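Local coordinates for protein tungsten-containing formylmethanofuran dehydrogenase 2 subunit C (Methanothermobacter wolfeii, PDB 5T5I) that probably serves as the beta-helical structural subunit of a tungsten-containing enzyme complex that reduces CO2 and fixes it as formylmethanofuran in methanogenesis, at residues 89-94 against 107-111; 172-178 against 191-197; 204-210 against 253-259; 211-215 against 258-262; 222-228 against 241-247. One frame throughout, in Å; residues are numbered along the deposited sequence.

From the N terminus the chain first closes contact 1, where 89-94 meets 107-111 after an excursion of 12 residues. Contact 2, also with 12 intervening residues, lies in series further along the same sheet, its centre about 20 Å from that of contact 1. Strand 208-211 then continues the parallel order, and Ile192 N approaches Val210 O at 2.8 Å, joining contact 2 to contact 3. Contacts 3 and 4 are successive parts of one pairing, between 204-215 and 253-262, and share Val258 and Tyr259. Nested inside the excursion they close is contact 5, an antiparallel pair whose strand 241-247 flanks strand 256-261 and so extends the sheet.

Contact 1 of 5, residues 89-94 against 107-111; sequences IVRGNV and ITVEG
This is a parallel strand pairing between successive coils of a beta-helix, formed by strands 87-90 and 106-109 and the turns that follow them. Ile89 is in register with Thr108 and Val90 with Val109, each CA pair 4.8 Å apart, so the offset is 19 residues per coil. These residues are extended, phi -109 to -123, psi 114 to 124. Val90 N donates to Thr108 O (2.8 Å) and Glu110 N to Val90 O (2.9 Å), the alternation expected of parallel strands. Val90 and Val109, both t, share a buried face, which Val94 (m) joins through Val94 CG2 and Val109 CG2 at 4.0 Å; Ile89 (m, t) and Thr108 (m) occupy the reverse face. Beyond the strand, Arg91 (-89/64) centres an inverse gamma turn with a weak Gly92 N to Val90 O bond of 3.0 Å. Gly111 N donates to Gly92 O (3.0 Å), coupling the loops. A CB on Gly111 would collide with Asn93 OD1, which itself accepts from Asn112 N. Arg91 is salt-bridged to Asp70, whereas a water links it to Glu110, 3.0 Å from Arg91 NE and 2.7 Å from Glu110 OE1.

Contact 2 of 5, residues 172-178 against 191-197; sequences IIKGDVN and IIEGNVV
Val177 (m) is the apolar centre of this parallel beta-helix pairing: its CG2 lies 3.9 Å from Ile192 CD1 and 3.8 Å from Val196 CG2. Ile173 (m, m) is on the same buried face, with Ile173 CG1 4.5 Å from Ile192 CG1, while Ile172 and Ile191, both m, t, pair on the reverse face with Ile172 CG1 4.3 Å from Ile191 CB. Two neighbouring coils thus stack like on like, 19 residues apart. Strands 170-173 and 187-192 run in register, Ile172 with Ile191 and Ile173 with Ile192, at CA separations of 4.8 and 4.9 Å. Ile173 N donates to Ile191 O (2.9 Å) and Glu193 N to Ile173 O (2.8 Å). Both segments then turn through near-identical conformations, Lys174 and Glu193 close to -78/-24, Gly175 and Gly194 close to -98/-147. A weak bond from Gly194 N to Gly175 O (3.0 Å) spans the turns. Past them, Val177 N donates to Asn195 O (2.9 Å) and Val197 N to Asn178 O (3.0 Å). Asp176 (m) accepts from the next coil, Asn195 N to Asp176 OD1 at 2.8 Å, and Asn195 OD1 repeats the step by accepting from Met214 N. At the polar edge a water donates to Lys174 O (3.0 Å) and Glu193 OE1 (2.7 Å), beside a salt bridge whose hydrogen bond is weak, Lys174 NZ to Glu193 OE2 at 3.4 Å.

Contact 3 of 5, residues 204-210 against 253-259; sequences MAGGTIV and GAKGIVY
Met204, with chi1 p, chi2 t and chi3 m, bends its tip across the start of the partner strand: Met204 CE is 3.8 Å from Gly256 CA and Met204 SD 4.0 Å from Val258 CG2. A CB on Gly256 would run into Met204 CG. Gly206 CA and Gly256 CA are 3.7 Å apart. Gly207, at 87/-179, where a CB would jam against Gly206 O, leads into strand 208-210, whose axis runs 8° from that of strand 256-259. The register is Thr208 with Ile257, Ile209 with Val258 and Val210 with Tyr259. Ile209 (m, t) and Val258 (t) share one face, Ile209 CB to Val258 CG2 being 4.3 Å. On the other face Tyr259 (m) sets its ring beside two side chains: Thr208 CG2 meets the edge, 3.9 Å from Tyr259 CD2, and Val210 CG2 is 4.1 Å from Tyr259 CD2. Its hydroxyl is hydrogen-bonded to Glu228 OE2. Backbone bonds run Lys255 N to Ala205 O (2.9 Å), Ile257 N to Gly207 O (3.1 Å), Ile209 N to Ile257 O (2.9 Å) and Tyr259 N to Ile209 O (2.8 Å). Such in-register stacking is characteristic of a parallel beta-helix, here resumed after an inserted excursion of 42 residues.

Contact 4 of 5, residues 211-215 against 258-262; sequences VKGMM and VYAAV
Two backbone hydrogen bonds on Val211 carry this parallel pairing: Val211 N donates to Tyr259 O (2.8 Å, 169°) and Ala261 N donates to Val211 O (3.0 Å, 164°). Val211 is thereby in register with Ala260, their CA atoms 4.8 Å apart, with Val211 at -115/114 and Ala260 at -132/124. Ala260 CA also points its hydrogen at Val211 O, 3.5 Å away. Then the segments part. Lys212 (-86/-24) and Gly213 (-94/-154) swing 211-215 through a turn, and Lys212 O touches Ala261 CB at 3.3 Å. The turn brings Met215 back (m, t, m), placing Met215 CE 3.9 Å from Ala260 CB and Met215 SD 4.4 Å from Val258 CG1. Outside the segments, Asn265 bonds to both, accepting from Met215 N and donating to Gly213 O and Ala261 O, while Val262 packs on Thr131 of subunit fwdF. The chemistry implies a division: main-chain bonds fix the register where this beta-helix strand ends, and the thioether of Met215, returning after the turn, packs on Ala260 and Val258 of the partner strand.

Contact 5 of 5, residues 222-228 against 241-247; sequences FKYLGVE and AFYKFEG
The hollow at Gly247 in this antiparallel pairing is filled by the Phe222 ring (m): Gly247 CA is 4.0 Å from the ring centroid in a CH-pi contact, and a CB there would strike Phe222 CD2. The axes of strands 223-228 and 241-247 come within 4.6 Å, their directions 157° apart. On one face Tyr224 (t) wedges between Tyr243 and Phe245, both m, with Tyr224 CE1 3.7 Å from Tyr243 CD1 and Tyr224 CD1 3.7 Å from Phe245 CE1, over the Phe245 ring face. Val227 adds its CG2 at 3.6 Å from Tyr243 CD1. A beta bulge sets Leu225 and Gly226 opposite Lys244: Leu225 N donates to Lys244 O (2.9 Å) and Lys244 N to Gly226 O (2.8 Å). Around it, Lys223 with Glu246 and Glu228 with Phe242 are doubly hydrogen-bonded pairs. Across the reverse face the extended Lys244 reaches Glu228 in a weak salt bridge, Lys244 NZ to Glu228 OE2 at 3.3 Å; that oxygen also bonds Tyr259 OH. Tyr224 packs on Leu223 of subunit B and Thr133 of subunit fwdF, so this antiparallel end of the beta-helix sheet, with its aromatic cluster, forms a subunit interface.

Contact 1 of 5, residues 89-94 against 107-111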
# COMPACT_ATOMS: atom_id res chain seq x y z
N ILE C 89 18.61 39.22 -37.30
CA ILE C 89 19.45 38.63 -36.27
C ILE C 89 19.25 39.49 -35.03
O ILE C 89 19.48 40.70 -35.10
CB ILE C 89 20.96 38.54 -36.68
CG1 ILE C 89 21.11 37.62 -37.90
CG2 ILE C 89 21.82 38.02 -35.49
CD1 ILE C 89 22.55 37.38 -38.40
N VAL C 90 18.82 38.90 -33.91
CA VAL C 90 18.64 39.64 -32.66
C VAL C 90 19.75 39.23 -31.69
O VAL C 90 19.77 38.07 -31.27
CB VAL C 90 17.23 39.47 -32.03
CG1 VAL C 90 17.07 40.39 -30.82
CG2 VAL C 90 16.13 39.74 -33.06
N ARG C 91 20.66 40.16 -31.34
CA ARG C 91 21.78 39.89 -30.41
C ARG C 91 21.31 40.14 -28.98
O ARG C 91 21.80 41.04 -28.29
CB ARG C 91 23.03 40.72 -30.77
CG ARG C 91 23.60 40.36 -32.13
CD ARG C 91 24.76 41.24 -32.52
NE ARG C 91 25.31 40.87 -33.82
CZ ARG C 91 26.07 41.66 -34.58
NH1 ARG C 91 26.38 42.89 -34.18
NH2 ARG C 91 26.51 41.23 -35.76
N GLY C 92 20.35 39.33 -28.57
CA GLY C 92 19.72 39.43 -27.26
C GLY C 92 18.38 38.73 -27.24
O GLY C 92 18.09 37.92 -28.12
N ASN C 93 17.54 39.05 -26.25
CA ASN C 93 16.21 38.43 -26.10
C ASN C 93 15.13 39.18 -26.86
O ASN C 93 15.32 40.34 -27.24
CB ASN C 93 15.80 38.37 -24.62
CG ASN C 93 16.87 37.81 -23.71
OD1 ASN C 93 17.29 36.65 -23.86
ND2 ASN C 93 17.34 38.61 -22.77
N VAL C 94 13.98 38.51 -27.07
CA VAL C 94 12.76 39.07 -27.70
C VAL C 94 11.56 38.72 -26.82
O VAL C 94 11.61 37.73 -26.10
CB VAL C 94 12.52 38.61 -29.16
CG1 VAL C 94 13.63 39.06 -30.09
CG2 VAL C 94 12.30 37.10 -29.26
N ILE C 107 14.90 34.24 -39.17
CA ILE C 107 15.07 35.00 -37.93
C ILE C 107 15.95 34.19 -36.99
O ILE C 107 15.64 33.02 -36.72
CB ILE C 107 13.74 35.36 -37.22
CG1 ILE C 107 12.79 36.13 -38.16
CG2 ILE C 107 14.02 36.17 -35.93
CD1 ILE C 107 11.40 36.35 -37.60
N THR C 108 17.02 34.81 -36.45
CA THR C 108 17.88 34.19 -35.45
C THR C 108 17.77 35.04 -34.18
O THR C 108 17.99 36.23 -34.25
CB THR C 108 19.34 34.06 -35.92
OG1 THR C 108 19.38 33.29 -37.12
CG2 THR C 108 20.24 33.38 -34.89
N VAL C 109 17.40 34.43 -33.06
CA VAL C 109 17.33 35.09 -31.75
C VAL C 109 18.47 34.48 -30.94
O VAL C 109 18.45 33.28 -30.67
CB VAL C 109 15.97 34.88 -31.05
CG1 VAL C 109 15.97 35.48 -29.63
CG2 VAL C 109 14.83 35.47 -31.88
N GLU C 110 19.48 35.29 -30.57
CA GLU C 110 20.63 34.77 -29.81
C GLU C 110 20.31 34.47 -28.34
O GLU C 110 20.99 33.64 -27.74
CB GLU C 110 21.84 35.69 -29.93
CG GLU C 110 22.36 35.71 -31.35
CD GLU C 110 23.61 36.52 -31.62
OE1 GLU C 110 23.92 36.68 -32.81
OE2 GLU C 110 24.26 36.99 -30.66
N GLY C 111 19.30 35.15 -27.79
CA GLY C 111 18.85 34.94 -26.42
C GLY C 111 17.58 34.12 -26.36
O GLY C 111 17.39 33.20 -27.16
O HOH W 1 25.61 37.98 -34.47

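Contact 2 of 5, residues 172-178 against 191-197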
# COMPACT_ATOMS: atom_id res chain seq x y z
N ILE C 172 11.80 21.63 -33.77
CA ILE C 172 12.86 20.89 -33.08
C ILE C 172 13.18 21.60 -31.76
O ILE C 172 13.54 22.78 -31.79
CB ILE C 172 14.12 20.73 -33.97
CG1 ILE C 172 13.80 19.93 -35.26
CG2 ILE C 172 15.26 20.04 -33.18
CD1 ILE C 172 14.88 19.97 -36.32
N ILE C 173 13.04 20.91 -30.63
CA ILE C 173 13.42 21.44 -29.31
C ILE C 173 14.64 20.62 -28.89
O ILE C 173 14.52 19.41 -28.70
CB ILE C 173 12.29 21.33 -28.24
CG1 ILE C 173 10.94 21.86 -28.75
CG2 ILE C 173 12.70 22.04 -26.92
CD1 ILE C 173 10.90 23.30 -29.24
N LYS C 174 15.81 21.25 -28.78
CA LYS C 174 17.03 20.54 -28.41
C LYS C 174 17.09 20.24 -26.89
O LYS C 174 17.75 19.29 -26.48
CB LYS C 174 18.27 21.25 -28.92
CG LYS C 174 18.27 21.38 -30.45
CD LYS C 174 19.62 21.93 -31.00
CE LYS C 174 20.20 21.32 -32.27
NZ LYS C 174 19.28 20.44 -33.07
N GLY C 175 16.38 21.03 -26.08
CA GLY C 175 16.26 20.82 -24.65
C GLY C 175 14.99 20.07 -24.27
O GLY C 175 14.48 19.23 -25.02
N ASP C 176 14.45 20.40 -23.09
CA ASP C 176 13.24 19.79 -22.55
C ASP C 176 11.99 20.64 -22.82
O ASP C 176 12.08 21.84 -23.07
CB ASP C 176 13.38 19.65 -21.03
CG ASP C 176 14.64 18.92 -20.60
OD1 ASP C 176 15.00 17.93 -21.27
OD2 ASP C 176 15.27 19.36 -19.61
N VAL C 177 10.82 20.00 -22.73
CA VAL C 177 9.51 20.66 -22.78
C VAL C 177 8.74 20.31 -21.51
O VAL C 177 9.06 19.32 -20.83
CB VAL C 177 8.66 20.40 -24.05
CG1 VAL C 177 9.40 20.82 -25.32
CG2 VAL C 177 8.21 18.96 -24.14
N ASN C 178 7.69 21.08 -21.21
CA ASN C 178 6.87 20.82 -20.05
C ASN C 178 5.70 19.89 -20.41
O ASN C 178 5.95 18.70 -20.59
CB ASN C 178 6.46 22.13 -19.37
CG ASN C 178 5.85 21.90 -18.01
OD1 ASN C 178 6.42 21.22 -17.18
ND2 ASN C 178 4.70 22.48 -17.72
N ILE C 191 10.21 17.18 -33.03
CA ILE C 191 11.30 16.39 -32.45
C ILE C 191 11.71 17.06 -31.12
O ILE C 191 12.11 18.21 -31.12
CB ILE C 191 12.53 16.23 -33.39
CG1 ILE C 191 12.14 15.51 -34.70
CG2 ILE C 191 13.65 15.46 -32.65
CD1 ILE C 191 13.22 15.51 -35.78
N ILE C 192 11.64 16.32 -30.02
CA ILE C 192 12.08 16.80 -28.69
C ILE C 192 13.32 15.96 -28.33
O ILE C 192 13.22 14.75 -28.11
CB ILE C 192 10.92 16.70 -27.65
CG1 ILE C 192 9.73 17.62 -28.07
CG2 ILE C 192 11.42 17.09 -26.24
CD1 ILE C 192 8.40 17.15 -27.60
N GLU C 193 14.50 16.60 -28.31
CA GLU C 193 15.74 15.88 -28.03
C GLU C 193 15.92 15.58 -26.54
O GLU C 193 16.62 14.64 -26.19
CB GLU C 193 16.95 16.59 -28.64
CG GLU C 193 16.81 16.79 -30.14
CD GLU C 193 18.01 17.36 -30.87
OE1 GLU C 193 18.97 17.81 -30.19
OE2 GLU C 193 17.97 17.42 -32.12
N GLY C 194 15.27 16.37 -25.70
CA GLY C 194 15.27 16.19 -24.26
C GLY C 194 14.04 15.48 -23.75
O GLY C 194 13.48 14.62 -24.43
N ASN C 195 13.61 15.84 -22.54
CA ASN C 195 12.50 15.22 -21.83
C ASN C 195 11.15 15.92 -22.02
O ASN C 195 11.08 17.08 -22.42
CB ASN C 195 12.85 15.17 -20.33
CG ASN C 195 14.15 14.45 -20.03
OD1 ASN C 195 14.52 13.48 -20.71
ND2 ASN C 195 14.88 14.91 -19.02
N VAL C 196 10.07 15.18 -21.66
CA VAL C 196 8.68 15.65 -21.65
C VAL C 196 8.11 15.31 -20.27
O VAL C 196 8.27 14.17 -19.82
CB VAL C 196 7.80 15.00 -22.76
CG1 VAL C 196 6.36 15.53 -22.71
CG2 VAL C 196 8.41 15.19 -24.14
N VAL C 197 7.38 16.23 -19.63
CA VAL C 197 6.75 15.94 -18.33
C VAL C 197 5.50 15.07 -18.57
O VAL C 197 5.38 14.01 -17.95
CB VAL C 197 6.42 17.23 -17.54
CG1 VAL C 197 5.62 16.92 -16.27
CG2 VAL C 197 7.69 18.00 -17.21
O HOH W 2 20.07 17.87 -27.71

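Contact 3 of 5, residues 204-210 against 253-259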
# COMPACT_ATOMS: atom_id res chain seq x y z
N MET C 204 -4.12 14.38 -30.50
CA MET C 204 -3.59 14.50 -31.86
C MET C 204 -4.43 13.62 -32.82
O MET C 204 -4.93 12.56 -32.42
CB MET C 204 -2.08 14.12 -31.93
CG MET C 204 -1.80 12.62 -31.87
SD MET C 204 -0.05 12.12 -31.80
CE MET C 204 0.66 13.07 -33.11
N ALA C 205 -4.60 14.10 -34.06
CA ALA C 205 -5.31 13.38 -35.13
C ALA C 205 -4.34 12.86 -36.23
O ALA C 205 -4.70 11.96 -36.99
CB ALA C 205 -6.34 14.31 -35.75
N GLY C 206 -3.14 13.40 -36.29
CA GLY C 206 -2.13 13.05 -37.29
C GLY C 206 -0.81 13.73 -36.99
O GLY C 206 -0.68 14.43 -35.98
N GLY C 207 0.17 13.51 -37.86
CA GLY C 207 1.51 14.03 -37.68
C GLY C 207 2.35 13.08 -36.85
O GLY C 207 1.88 12.01 -36.42
N THR C 208 3.61 13.46 -36.60
CA THR C 208 4.56 12.64 -35.85
C THR C 208 5.27 13.44 -34.75
O THR C 208 5.73 14.55 -34.98
CB THR C 208 5.62 12.03 -36.80
OG1 THR C 208 4.98 11.40 -37.90
CG2 THR C 208 6.50 11.01 -36.11
N ILE C 209 5.42 12.83 -33.57
CA ILE C 209 6.15 13.39 -32.44
C ILE C 209 7.27 12.39 -32.10
O ILE C 209 6.99 11.20 -31.90
CB ILE C 209 5.24 13.65 -31.21
CG1 ILE C 209 4.09 14.63 -31.57
CG2 ILE C 209 6.08 14.18 -30.04
CD1 ILE C 209 3.01 14.72 -30.54
N VAL C 210 8.52 12.87 -31.99
CA VAL C 210 9.67 12.02 -31.61
C VAL C 210 10.24 12.57 -30.30
O VAL C 210 10.60 13.75 -30.24
CB VAL C 210 10.79 11.95 -32.69
CG1 VAL C 210 11.95 11.06 -32.22
CG2 VAL C 210 10.24 11.46 -34.03
N GLY C 253 -10.97 8.56 -35.83
CA GLY C 253 -10.11 8.38 -36.98
C GLY C 253 -8.67 8.84 -36.79
O GLY C 253 -8.00 9.17 -37.77
N ALA C 254 -8.17 8.86 -35.53
CA ALA C 254 -6.81 9.33 -35.21
C ALA C 254 -5.73 8.45 -35.85
O ALA C 254 -5.82 7.23 -35.81
CB ALA C 254 -6.61 9.37 -33.70
N LYS C 255 -4.73 9.09 -36.48
CA LYS C 255 -3.59 8.43 -37.14
C LYS C 255 -2.24 9.01 -36.71
O LYS C 255 -1.24 8.79 -37.39
CB LYS C 255 -3.73 8.56 -38.67
CG LYS C 255 -4.98 7.94 -39.27
CD LYS C 255 -4.99 6.42 -39.15
CE LYS C 255 -5.99 5.80 -40.10
NZ LYS C 255 -6.10 4.34 -39.89
N GLY C 256 -2.18 9.72 -35.58
CA GLY C 256 -0.93 10.30 -35.12
C GLY C 256 0.04 9.25 -34.61
O GLY C 256 -0.38 8.18 -34.19
N ILE C 257 1.35 9.53 -34.69
CA ILE C 257 2.40 8.60 -34.24
C ILE C 257 3.29 9.29 -33.21
O ILE C 257 3.73 10.43 -33.43
CB ILE C 257 3.25 8.06 -35.43
CG1 ILE C 257 2.40 7.21 -36.42
CG2 ILE C 257 4.46 7.26 -34.96
CD1 ILE C 257 1.83 5.87 -35.85
N VAL C 258 3.56 8.60 -32.09
CA VAL C 258 4.51 9.06 -31.07
C VAL C 258 5.64 8.01 -31.01
O VAL C 258 5.36 6.83 -30.77
CB VAL C 258 3.86 9.28 -29.67
CG1 VAL C 258 4.93 9.59 -28.61
CG2 VAL C 258 2.84 10.41 -29.72
N TYR C 259 6.89 8.45 -31.21
CA TYR C 259 8.10 7.61 -31.07
C TYR C 259 8.79 8.04 -29.76
O TYR C 259 8.97 9.24 -29.53
CB TYR C 259 9.08 7.79 -32.24
CG TYR C 259 8.64 7.14 -33.53
CD1 TYR C 259 8.71 5.76 -33.70
CD2 TYR C 259 8.24 7.90 -34.62
CE1 TYR C 259 8.36 5.15 -34.90
CE2 TYR C 259 7.94 7.31 -35.85
CZ TYR C 259 7.97 5.93 -35.98
OH TYR C 259 7.66 5.36 -37.19
O HOH W 3 0.92 10.14 -38.51

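Contact 4 of 5, residues 211-215 against 258-262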
# COMPACT_ATOMS: atom_id res chain seq x y z
N VAL C 211 10.33 11.72 -29.26
CA VAL C 211 10.94 12.09 -27.97
C VAL C 211 12.19 11.23 -27.77
O VAL C 211 12.09 10.00 -27.65
CB VAL C 211 9.95 11.93 -26.79
CG1 VAL C 211 10.58 12.42 -25.48
CG2 VAL C 211 8.64 12.68 -27.08
N LYS C 212 13.38 11.86 -27.76
CA LYS C 212 14.66 11.15 -27.57
C LYS C 212 15.01 10.97 -26.09
O LYS C 212 15.77 10.08 -25.75
CB LYS C 212 15.81 11.87 -28.28
CG LYS C 212 15.60 12.08 -29.76
CD LYS C 212 16.89 12.61 -30.39
CE LYS C 212 16.82 12.80 -31.87
NZ LYS C 212 18.09 13.37 -32.43
N GLY C 213 14.47 11.83 -25.23
CA GLY C 213 14.66 11.73 -23.79
C GLY C 213 13.52 10.96 -23.14
O GLY C 213 12.88 10.11 -23.78
N MET C 214 13.28 11.25 -21.87
CA MET C 214 12.27 10.56 -21.07
C MET C 214 10.93 11.30 -21.07
O MET C 214 10.90 12.50 -20.81
CB MET C 214 12.77 10.44 -19.62
CG MET C 214 11.78 9.79 -18.67
SD MET C 214 12.49 9.52 -17.03
CE MET C 214 11.32 8.40 -16.36
N MET C 215 9.83 10.55 -21.26
CA MET C 215 8.46 11.07 -21.08
C MET C 215 8.11 10.60 -19.65
O MET C 215 8.06 9.39 -19.43
CB MET C 215 7.45 10.49 -22.08
CG MET C 215 7.72 10.87 -23.51
SD MET C 215 6.31 10.60 -24.60
CE MET C 215 6.01 8.91 -24.36
N VAL C 258 3.56 8.60 -32.09
CA VAL C 258 4.51 9.06 -31.07
C VAL C 258 5.64 8.01 -31.01
O VAL C 258 5.36 6.83 -30.77
CB VAL C 258 3.86 9.28 -29.67
CG1 VAL C 258 4.93 9.59 -28.61
CG2 VAL C 258 2.84 10.41 -29.72
N TYR C 259 6.89 8.45 -31.21
CA TYR C 259 8.10 7.61 -31.07
C TYR C 259 8.79 8.04 -29.76
O TYR C 259 8.97 9.24 -29.53
CB TYR C 259 9.08 7.79 -32.24
CG TYR C 259 8.64 7.14 -33.53
CD1 TYR C 259 8.71 5.76 -33.70
CD2 TYR C 259 8.24 7.90 -34.62
CE1 TYR C 259 8.36 5.15 -34.90
CE2 TYR C 259 7.94 7.31 -35.85
CZ TYR C 259 7.97 5.93 -35.98
OH TYR C 259 7.66 5.36 -37.19
N ALA C 260 9.14 7.09 -28.90
CA ALA C 260 9.82 7.40 -27.64
C ALA C 260 11.03 6.46 -27.48
O ALA C 260 10.86 5.23 -27.55
CB ALA C 260 8.86 7.24 -26.46
N ALA C 261 12.24 7.03 -27.30
CA ALA C 261 13.51 6.27 -27.16
C ALA C 261 13.41 5.15 -26.12
O ALA C 261 12.98 5.41 -24.98
CB ALA C 261 14.65 7.21 -26.80
N VAL C 262 13.77 3.92 -26.51
CA VAL C 262 13.60 2.76 -25.63
C VAL C 262 14.38 2.85 -24.30
O VAL C 262 13.86 2.41 -23.27
CB VAL C 262 13.88 1.38 -26.31
CG1 VAL C 262 12.96 1.15 -27.52
CG2 VAL C 262 15.35 1.19 -26.65

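Contact 5 of 5, residues 222-228 against 241-247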
# COMPACT_ATOMS: atom_id res chain seq x y z
N PHE C 222 -3.49 5.86 -26.42
CA PHE C 222 -2.56 5.44 -27.47
C PHE C 222 -2.46 3.91 -27.53
O PHE C 222 -2.60 3.25 -26.50
CB PHE C 222 -1.19 6.06 -27.24
CG PHE C 222 -1.09 7.48 -27.76
CD1 PHE C 222 -1.60 8.54 -27.02
CD2 PHE C 222 -0.51 7.75 -28.99
CE1 PHE C 222 -1.52 9.85 -27.51
CE2 PHE C 222 -0.45 9.05 -29.48
CZ PHE C 222 -0.98 10.09 -28.75
N LYS C 223 -2.26 3.35 -28.73
CA LYS C 223 -2.08 1.91 -28.93
C LYS C 223 -0.61 1.68 -29.15
O LYS C 223 0.01 2.36 -29.96
CB LYS C 223 -2.85 1.43 -30.16
CG LYS C 223 -2.76 -0.07 -30.44
CD LYS C 223 -3.53 -0.43 -31.70
CE LYS C 223 -3.50 -1.91 -31.99
NZ LYS C 223 -3.30 -2.19 -33.43
N TYR C 224 -0.06 0.68 -28.47
CA TYR C 224 1.36 0.31 -28.60
C TYR C 224 1.54 -0.59 -29.83
O TYR C 224 0.87 -1.61 -29.92
CB TYR C 224 1.82 -0.38 -27.31
CG TYR C 224 3.24 -0.90 -27.38
CD1 TYR C 224 4.30 -0.04 -27.60
CD2 TYR C 224 3.51 -2.25 -27.21
CE1 TYR C 224 5.61 -0.51 -27.67
CE2 TYR C 224 4.82 -2.74 -27.27
CZ TYR C 224 5.87 -1.86 -27.48
OH TYR C 224 7.16 -2.31 -27.59
N LEU C 225 2.42 -0.20 -30.77
CA LEU C 225 2.67 -0.95 -32.02
C LEU C 225 3.96 -1.78 -32.03
O LEU C 225 4.13 -2.60 -32.92
CB LEU C 225 2.70 0.02 -33.22
CG LEU C 225 1.41 0.84 -33.49
CD1 LEU C 225 1.59 1.67 -34.74
CD2 LEU C 225 0.18 -0.04 -33.65
N GLY C 226 4.84 -1.59 -31.06
CA GLY C 226 6.11 -2.32 -30.98
C GLY C 226 7.30 -1.38 -31.00
O GLY C 226 7.16 -0.19 -30.70
N VAL C 227 8.46 -1.88 -31.47
CA VAL C 227 9.68 -1.08 -31.57
C VAL C 227 10.08 -0.95 -33.03
O VAL C 227 10.01 -1.91 -33.80
CB VAL C 227 10.82 -1.69 -30.69
CG1 VAL C 227 12.21 -1.12 -31.05
CG2 VAL C 227 10.53 -1.47 -29.21
N GLU C 228 10.56 0.25 -33.39
CA GLU C 228 11.14 0.50 -34.69
C GLU C 228 12.57 0.98 -34.47
O GLU C 228 12.85 1.59 -33.43
CB GLU C 228 10.32 1.47 -35.50
CG GLU C 228 9.02 0.84 -35.96
CD GLU C 228 8.52 1.35 -37.29
OE1 GLU C 228 8.39 0.53 -38.22
OE2 GLU C 228 8.30 2.58 -37.42
N ALA C 241 16.71 2.64 -31.23
CA ALA C 241 15.41 2.00 -31.08
C ALA C 241 14.39 2.93 -30.42
O ALA C 241 14.72 3.64 -29.47
CB ALA C 241 15.55 0.70 -30.29
N PHE C 242 13.15 2.89 -30.92
CA PHE C 242 12.03 3.68 -30.41
C PHE C 242 10.77 2.84 -30.22
O PHE C 242 10.41 2.08 -31.12
CB PHE C 242 11.69 4.82 -31.39
CG PHE C 242 12.77 5.85 -31.56
CD1 PHE C 242 13.81 5.65 -32.46
CD2 PHE C 242 12.78 7.01 -30.80
CE1 PHE C 242 14.83 6.59 -32.61
CE2 PHE C 242 13.80 7.95 -30.94
CZ PHE C 242 14.81 7.74 -31.85
N TYR C 243 10.08 3.02 -29.07
CA TYR C 243 8.74 2.45 -28.85
C TYR C 243 7.82 3.28 -29.73
O TYR C 243 7.97 4.51 -29.75
CB TYR C 243 8.29 2.60 -27.40
CG TYR C 243 9.05 1.74 -26.42
CD1 TYR C 243 9.03 0.35 -26.52
CD2 TYR C 243 9.71 2.31 -25.34
CE1 TYR C 243 9.72 -0.45 -25.61
CE2 TYR C 243 10.39 1.52 -24.41
CZ TYR C 243 10.40 0.14 -24.55
OH TYR C 243 11.05 -0.65 -23.64
N LYS C 244 6.94 2.63 -30.51
CA LYS C 244 6.03 3.29 -31.45
C LYS C 244 4.60 3.17 -30.93
O LYS C 244 4.15 2.08 -30.57
CB LYS C 244 6.16 2.64 -32.84
CG LYS C 244 5.37 3.34 -33.93
CD LYS C 244 5.52 2.61 -35.26
CE LYS C 244 4.83 3.32 -36.40
NZ LYS C 244 5.06 2.62 -37.69
N PHE C 245 3.89 4.29 -30.93
CA PHE C 245 2.49 4.38 -30.48
C PHE C 245 1.64 5.10 -31.50
O PHE C 245 2.12 6.06 -32.11
CB PHE C 245 2.42 5.17 -29.16
CG PHE C 245 3.16 4.55 -28.01
CD1 PHE C 245 2.53 3.67 -27.14
CD2 PHE C 245 4.48 4.91 -27.73
CE1 PHE C 245 3.20 3.14 -26.04
CE2 PHE C 245 5.16 4.36 -26.65
CZ PHE C 245 4.52 3.48 -25.81
N GLU C 246 0.38 4.68 -31.67
CA GLU C 246 -0.59 5.33 -32.56
C GLU C 246 -1.76 5.89 -31.75
O GLU C 246 -2.29 5.22 -30.86
CB GLU C 246 -1.11 4.35 -33.62
CG GLU C 246 -1.93 5.02 -34.71
CD GLU C 246 -2.64 4.04 -35.62
OE1 GLU C 246 -3.37 3.17 -35.10
OE2 GLU C 246 -2.47 4.15 -36.85
N GLY C 247 -2.16 7.11 -32.08
CA GLY C 247 -3.28 7.73 -31.38
C GLY C 247 -3.53 9.16 -31.82
O GLY C 247 -3.10 9.54 -32.91